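Local coordinates for spindle pole body component (Chaetomium thermophilum, PDB 6L82), which probably binds gamma-tubulin and the minus ends of microtubules as a GCP5 subunit of the gamma-tubulin ring complex, its N-terminal piece being the part present, at residues R61-F69 against A78-D86. Sequence-based numbering, arbitrary orientation.
Sequences RLNGLEERF and ADALRTRLD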
loop_
_atom_site.group_PDB
_atom_site.type_symbol
_atom_site.label_atom_id
_atom_site.label_comp_id
_atom_site.label_asym_id
_atom_site.label_seq_id
_atom_site.Cartn_x
_atom_site.Cartn_y
_atom_site.Cartn_z
ATOM N N ARG A 61 -1.975 16.900 3.534
ATOM C CA ARG A 61 -0.796 16.196 4.029
ATOM C C ARG A 61 0.322 16.213 2.993
ATOM O O ARG A 61 1.505 16.277 3.345
ATOM C CB ARG A 61 -1.144 14.761 4.417
ATOM C CG ARG A 61 -1.990 14.616 5.684
ATOM C CD ARG A 61 -2.552 13.171 5.845
ATOM N NE ARG A 61 -1.536 12.184 6.232
ATOM C CZ ARG A 61 -1.787 10.901 6.503
ATOM N NH1 ARG A 61 -3.024 10.422 6.433
ATOM N NH2 ARG A 61 -0.795 10.089 6.843
ATOM N N LEU A 62 -0.026 16.152 1.708
ATOM C CA LEU A 62 1.003 16.278 0.685
ATOM C C LEU A 62 1.581 17.693 0.659
ATOM O O LEU A 62 2.781 17.876 0.412
ATOM C CB LEU A 62 0.431 15.890 -0.676
ATOM C CG LEU A 62 -0.039 14.436 -0.797
ATOM C CD1 LEU A 62 -0.813 14.250 -2.086
ATOM C CD2 LEU A 62 1.131 13.478 -0.750
ATOM N N ASN A 63 0.753 18.705 0.929
ATOM C CA ASN A 63 1.269 20.071 1.015
ATOM C C ASN A 63 2.235 20.219 2.186
ATOM O O ASN A 63 3.320 20.788 2.037
ATOM C CB ASN A 63 0.116 21.073 1.120
ATOM C CG ASN A 63 -0.640 21.219 -0.196
ATOM O OD1 ASN A 63 -0.105 20.912 -1.256
ATOM N ND2 ASN A 63 -1.879 21.687 -0.132
ATOM N N GLY A 64 1.875 19.682 3.351
ATOM C CA GLY A 64 2.757 19.774 4.505
ATOM C C GLY A 64 4.073 19.034 4.328
ATOM O O GLY A 64 5.099 19.448 4.876
ATOM N N LEU A 65 4.064 17.931 3.574
ATOM C CA LEU A 65 5.305 17.236 3.241
ATOM C C LEU A 65 6.220 18.120 2.399
ATOM O O LEU A 65 7.408 18.282 2.706
ATOM C CB LEU A 65 4.995 15.936 2.487
ATOM C CG LEU A 65 4.975 14.634 3.276
ATOM C CD1 LEU A 65 4.570 13.480 2.355
ATOM C CD2 LEU A 65 6.338 14.391 3.909
ATOM N N GLU A 66 5.679 18.687 1.317
ATOM C CA GLU A 66 6.456 19.624 0.505
ATOM C C GLU A 66 7.057 20.737 1.359
ATOM O O GLU A 66 8.249 21.046 1.235
ATOM C CB GLU A 66 5.581 20.209 -0.608
ATOM C CG GLU A 66 4.977 19.124 -1.487
ATOM C CD GLU A 66 3.877 19.610 -2.412
ATOM O OE1 GLU A 66 3.244 20.651 -2.134
ATOM O OE2 GLU A 66 3.612 18.902 -3.408
ATOM N N GLU A 67 6.252 21.337 2.239
ATOM C CA GLU A 67 6.777 22.375 3.124
ATOM C C GLU A 67 7.891 21.826 3.999
ATOM O O GLU A 67 8.923 22.478 4.181
ATOM C CB GLU A 67 5.671 22.942 4.017
ATOM C CG GLU A 67 4.993 24.186 3.494
ATOM C CD GLU A 67 3.878 24.676 4.415
ATOM O OE2 GLU A 67 2.687 24.531 4.052
ATOM N N ARG A 68 7.697 20.625 4.558
ATOM C CA ARG A 68 8.709 20.094 5.463
ATOM C C ARG A 68 10.009 19.798 4.724
ATOM O O ARG A 68 11.094 20.086 5.231
ATOM C CB ARG A 68 8.198 18.842 6.162
ATOM C CG ARG A 68 9.334 18.006 6.736
ATOM C CD ARG A 68 9.001 17.453 8.086
ATOM N NE ARG A 68 7.920 16.476 8.026
ATOM C CZ ARG A 68 8.098 15.182 7.799
ATOM N NH1 ARG A 68 9.321 14.705 7.593
ATOM N NH2 ARG A 68 7.049 14.365 7.788
ATOM N N PHE A 69 9.922 19.210 3.533
ATOM C CA PHE A 69 11.122 18.970 2.741
ATOM C C PHE A 69 11.931 20.250 2.555
ATOM O O PHE A 69 13.160 20.238 2.666
ATOM C CB PHE A 69 10.739 18.393 1.385
ATOM C CG PHE A 69 10.217 16.997 1.445
ATOM C CD1 PHE A 69 10.629 16.127 2.445
ATOM C CD2 PHE A 69 9.309 16.549 0.498
ATOM C CE1 PHE A 69 10.141 14.830 2.499
ATOM C CE2 PHE A 69 8.818 15.257 0.547
ATOM C CZ PHE A 69 9.237 14.394 1.546
ATOM N N ALA A 78 10.876 18.320 -2.515
ATOM C CA ALA A 78 9.596 19.030 -2.575
ATOM C C ALA A 78 9.157 19.262 -4.019
ATOM O O ALA A 78 7.983 19.068 -4.356
ATOM C CB ALA A 78 9.688 20.367 -1.835
ATOM N N ASP A 79 10.080 19.724 -4.879
ATOM C CA ASP A 79 9.735 19.953 -6.284
ATOM C C ASP A 79 9.348 18.648 -6.973
ATOM O O ASP A 79 8.380 18.605 -7.746
ATOM C CB ASP A 79 10.900 20.609 -7.028
ATOM C CG ASP A 79 11.181 22.033 -6.562
ATOM O OD1 ASP A 79 10.296 22.650 -5.927
ATOM O OD2 ASP A 79 12.289 22.540 -6.855
ATOM N N ALA A 80 10.100 17.577 -6.705
ATOM C CA ALA A 80 9.744 16.249 -7.203
ATOM C C ALA A 80 8.302 15.896 -6.864
ATOM O O ALA A 80 7.501 15.558 -7.748
ATOM C CB ALA A 80 10.688 15.202 -6.605
ATOM N N LEU A 81 7.960 15.967 -5.573
ATOM C CA LEU A 81 6.619 15.600 -5.123
ATOM C C LEU A 81 5.578 16.457 -5.810
ATOM O O LEU A 81 4.605 15.945 -6.370
ATOM C CB LEU A 81 6.499 15.758 -3.602
ATOM C CG LEU A 81 5.159 15.316 -3.000
ATOM C CD1 LEU A 81 4.819 13.898 -3.439
ATOM C CD2 LEU A 81 5.180 15.408 -1.473
ATOM N N ARG A 82 5.779 17.773 -5.782
ATOM C CA ARG A 82 4.821 18.681 -6.396
ATOM C C ARG A 82 4.631 18.379 -7.882
ATOM O O ARG A 82 3.498 18.388 -8.378
ATOM C CB ARG A 82 5.281 20.127 -6.173
ATOM C CG ARG A 82 4.449 21.177 -6.871
ATOM C CD ARG A 82 5.166 22.535 -6.905
ATOM N NE ARG A 82 5.711 22.823 -8.235
ATOM C CZ ARG A 82 6.999 23.032 -8.497
ATOM N NH1 ARG A 82 7.901 23.006 -7.522
ATOM N NH2 ARG A 82 7.384 23.277 -9.743
ATOM N N THR A 83 5.723 18.096 -8.614
ATOM C CA THR A 83 5.591 17.846 -10.051
ATOM C C THR A 83 5.078 16.443 -10.367
ATOM O O THR A 83 4.394 16.263 -11.379
ATOM C CB THR A 83 6.922 18.074 -10.786
ATOM O OG1 THR A 83 7.968 17.331 -10.155
ATOM C CG2 THR A 83 7.294 19.571 -10.822
ATOM N N ARG A 84 5.399 15.427 -9.563
ATOM C CA ARG A 84 4.761 14.142 -9.828
ATOM C C ARG A 84 3.255 14.271 -9.658
ATOM O O ARG A 84 2.494 13.771 -10.488
ATOM C CB ARG A 84 5.289 13.013 -8.933
ATOM C CG ARG A 84 6.786 12.830 -8.675
ATOM C CD ARG A 84 7.694 12.781 -9.859
ATOM N NE ARG A 84 7.855 14.054 -10.528
ATOM C CZ ARG A 84 8.170 14.115 -11.814
ATOM N NH1 ARG A 84 8.293 12.973 -12.483
ATOM N NH2 ARG A 84 8.326 15.281 -12.451
ATOM N N LEU A 85 2.805 14.983 -8.617
ATOM C CA LEU A 85 1.367 15.193 -8.434
ATOM C C LEU A 85 0.770 15.979 -9.587
ATOM O O LEU A 85 -0.387 15.763 -9.968
ATOM C CB LEU A 85 1.083 15.915 -7.124
ATOM C CG LEU A 85 1.557 15.251 -5.840
ATOM C CD1 LEU A 85 1.419 16.167 -4.638
ATOM C CD2 LEU A 85 0.737 14.013 -5.623
ATOM N N ASP A 86 1.534 16.916 -10.146
ATOM C CA ASP A 86 1.084 17.547 -11.377
ATOM C C ASP A 86 0.952 16.523 -12.496
ATOM O O ASP A 86 -0.085 16.463 -13.160
ATOM C CB ASP A 86 2.004 18.701 -11.772
ATOM C CG ASP A 86 1.773 19.941 -10.916
ATOM O OD1 ASP A 86 0.696 20.038 -10.288
ATOM O OD2 ASP A 86 2.661 20.816 -10.869
#
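Leu62 opens the contact by setting its CD1 against both methyls of Leu85, 3.9 Å from Leu85 CD2; CG stands anti to the carbonyl carbon (chi1 -63°), which carries CD1 over to those methyls. The same residue also touches Leu104 of helix 96-106, which places this end of the pair next to a third helix. One turn on, Leu65 contributes CB, 4.0 Å from CD2 of Leu81, and it packs as well on an apolar side chain of the partner protein. Glu66 is a knob among Ala78, Leu81, Arg82 and Leu85: its extended chain crosses Leu81 at about a right angle, CG lying 3.7 Å from Leu81 CD2, and carries OE2 to 3.2 Å from Arg82 CA. The carboxylate therefore meets the backbone and CB of Arg82 and not its guanidinium, which pairs with Asp79, NH1 to OD1 2.9 Å. Replacing Glu66 by alanine removes CG and the carboxylate, and would probably leave a gap over Leu81 CD2 and Leu85 CD1 and strip the turn at Arg82 of its packing. The reciprocal knob is Leu81, whose CG, anti to the backbone N (chi1 -176°), directs CD2 among Leu62, Leu65, Glu66 and Phe69. Phe69 ends the row: its CB lies 3.9 Å from Ala78 CB, while its ring approaches Ala78 N and Leu81 CD2 obliquely. Small Ala78 lets the backbones close in, with CA of Glu66 and CA of Ala78 4.4 Å apart. The axes of segments 61-69 and 78-86 come within 9.0 Å, with N-to-C directions 152° apart; with the reciprocal knobs-into-holes packing this defines an antiparallel helical hairpin, in which helices 55-71 and 75-88 are joined by a short turn within this all-helical N-terminal region of GCP5.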